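Local coordinates for OBCA, Oxalate Biosynthetic Component A (Burkholderia glumae, PDB 4NNB), which is probably a metal-binding enzyme with a TIM-barrel-type domain joined to an N-terminal domain, at residues 460-464 with 465-469. Residues are numbered along the deposited sequence; the frame is centred on the assembly and turned at random.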
ATOM      1  N   ASP A 460      -2.077   3.745  19.192  1.00 29.24           N
ATOM      2  CA  ASP A 460      -1.542   4.476  20.341  1.00 35.58           C
ATOM      3  C   ASP A 460      -1.241   5.930  19.967  1.00 38.46           C
ATOM      4  O   ASP A 460      -1.599   6.854  20.702  1.00 34.61           O
ATOM      5  CB  ASP A 460      -0.274   3.823  20.884  1.00 35.93           C
ATOM      6  CG  ASP A 460      -0.554   2.544  21.664  1.00 40.14           C
ATOM      7  OD1 ASP A 460      -1.673   2.382  22.192  1.00 45.11           O
ATOM      8  OD2 ASP A 460       0.359   1.702  21.741  1.00 45.42           O
ATOM      9  N   VAL A 461      -0.588   6.121  18.820  1.00 31.07           N
ATOM     10  CA  VAL A 461      -0.215   7.460  18.368  1.00 33.15           C
ATOM     11  C   VAL A 461      -1.437   8.315  18.074  1.00 30.76           C
ATOM     12  O   VAL A 461      -1.494   9.481  18.459  1.00 30.92           O
ATOM     13  CB  VAL A 461       0.690   7.407  17.128  1.00 30.87           C
ATOM     14  CG1 VAL A 461       0.887   8.805  16.540  1.00 32.81           C
ATOM     15  CG2 VAL A 461       2.022   6.802  17.483  1.00 30.43           C
ATOM     16  N   ALA A 462      -2.431   7.734  17.408  1.00 29.90           N
ATOM     17  CA  ALA A 462      -3.621   8.489  17.042  1.00 28.20           C
ATOM     18  C   ALA A 462      -4.432   8.897  18.272  1.00 38.32           C
ATOM     19  O   ALA A 462      -4.967  10.015  18.356  1.00 31.66           O
ATOM     20  CB  ALA A 462      -4.482   7.685  16.087  1.00 31.74           C
ATOM     21  N   LEU A 463      -4.545   7.971  19.218  1.00 35.62           N
ATOM     22  CA  LEU A 463      -5.314   8.222  20.423  1.00 33.66           C
ATOM     23  C   LEU A 463      -4.596   9.256  21.292  1.00 33.33           C
ATOM     24  O   LEU A 463      -5.226  10.149  21.860  1.00 36.62           O
ATOM     25  CB  LEU A 463      -5.542   6.906  21.175  1.00 36.23           C
ATOM     26  CG  LEU A 463      -6.974   6.352  21.150  1.00 40.98           C
ATOM     27  CD1 LEU A 463      -7.765   6.775  19.931  1.00 42.58           C
ATOM     28  CD2 LEU A 463      -6.992   4.835  21.293  1.00 40.93           C
ATOM     29  N   GLY A 464      -3.275   9.152  21.364  1.00 34.81           N
ATOM     30  CA  GLY A 464      -2.494  10.041  22.202  1.00 39.54           C
ATOM     31  C   GLY A 464      -2.407  11.453  21.649  1.00 41.92           C
ATOM     32  O   GLY A 464      -2.123  12.398  22.390  1.00 40.04           O
ATOM     33  N   LEU A 465      -2.640  11.595  20.345  1.00 35.69           N
ATOM     34  CA  LEU A 465      -2.599  12.905  19.698  1.00 34.53           C
ATOM     35  C   LEU A 465      -3.976  13.537  19.640  1.00 33.08           C
ATOM     36  O   LEU A 465      -4.113  14.711  19.283  1.00 35.94           O
ATOM     37  CB  LEU A 465      -2.027  12.792  18.284  1.00 28.89           C
ATOM     38  CG  LEU A 465      -0.528  12.549  18.194  1.00 34.56           C
ATOM     39  CD1 LEU A 465      -0.121  12.182  16.759  1.00 30.32           C
ATOM     40  CD2 LEU A 465       0.263  13.760  18.708  1.00 32.89           C
ATOM     41  N   GLY A 466      -4.998  12.758  19.982  1.00 32.45           N
ATOM     42  CA  GLY A 466      -6.364  13.238  19.899  1.00 32.94           C
ATOM     43  C   GLY A 466      -6.860  13.332  18.469  1.00 33.82           C
ATOM     44  O   GLY A 466      -7.732  14.157  18.149  1.00 29.07           O
ATOM     45  N   LEU A 467      -6.322  12.473  17.604  1.00 27.41           N
ATOM     46  CA  LEU A 467      -6.686  12.512  16.188  1.00 31.20           C
ATOM     47  C   LEU A 467      -8.122  12.069  15.925  1.00 32.26           C
ATOM     48  O   LEU A 467      -8.727  11.359  16.726  1.00 31.98           O
ATOM     49  CB  LEU A 467      -5.708  11.689  15.352  1.00 27.33           C
ATOM     50  CG  LEU A 467      -4.284  12.234  15.377  1.00 29.13           C
ATOM     51  CD1 LEU A 467      -3.436  11.616  14.268  1.00 28.00           C
ATOM     52  CD2 LEU A 467      -4.276  13.769  15.267  1.00 30.83           C
ATOM     53  N   ASP A 468      -8.655  12.497  14.787  1.00 26.49           N
ATOM     54  CA  ASP A 468     -10.025  12.205  14.406  1.00 28.03           C
ATOM     55  C   ASP A 468     -10.172  10.992  13.504  1.00 27.39           C
ATOM     56  O   ASP A 468     -11.287  10.569  13.212  1.00 30.99           O
ATOM     57  CB  ASP A 468     -10.600  13.411  13.688  1.00 30.36           C
ATOM     58  CG  ASP A 468     -10.437  14.666  14.490  1.00 31.66           C
ATOM     59  OD1 ASP A 468     -11.247  14.869  15.411  1.00 36.37           O
ATOM     60  OD2 ASP A 468      -9.489  15.426  14.225  1.00 29.43           O
ATOM     61  N   GLY A 469      -9.062  10.433  13.055  1.00 28.21           N
ATOM     62  CA  GLY A 469      -9.159   9.340  12.108  1.00 27.44           C
ATOM     63  C   GLY A 469      -7.883   8.558  11.963  1.00 23.77           C
ATOM     64  O   GLY A 469      -6.811   9.027  12.339  1.00 26.36           O
TER
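A Schellman motif ends helix 458-465, and it is the carbonyl of Ala-462 that receives the returning chain at Leu-467. Leu-467 N reaches back to Ala-462 O over 2.9 Å, the donor standing almost in line with the carbonyl bond (C=O...N 161°). Gly-466 makes the reversal with a positive phi of 74°, a conformation that glycine adopts readily, and its N bonds to Leu-463 O at 3.2 Å, coming from well above the carbonyl plane instead of along a lone pair. One step earlier Leu-465 N divides itself between two acceptors, both weakly: Val-461 O at 3.1 Å and Ala-462 O at 3.4 Å. Ala-462 O thus accepts the strong bond from Leu-467 N and also a weak one from Leu-465 N, and the turn itself supplies donors to the carbonyls of Val-461, Ala-462 and Leu-463.

Two apolar contacts accompany these bonds. Val-461 and Leu-465, one helical turn apart, lie side by side and point the same way; the valine's CG1, placed opposite its own backbone N (chi1 171°), meets Leu-465 CD1 at 3.5 Å. On the far side of the glycine, Leu-467 folds back over the last turn, with its CB 4.3 Å from Ala-462 CB, giving the apolar contact that often accompanies this type of helix end.

The turn delivers the chain from helix 458-465 into strand 469-472, which runs parallel to strands 5-10 and 444-449 in the barrel sheet. Ala-462 and Leu-467 both rest on Ile-448 of strand 444-449, while Val-461 and Leu-465 pack against Leu-430 of helix 416-440. Just before the strand, Asp-468 OD2 forms a salt bridge with Arg-438 of that same helix and accepts a hydrogen bond from Ile-446 N of strand 444-449, tying the loop to both neighbouring layers.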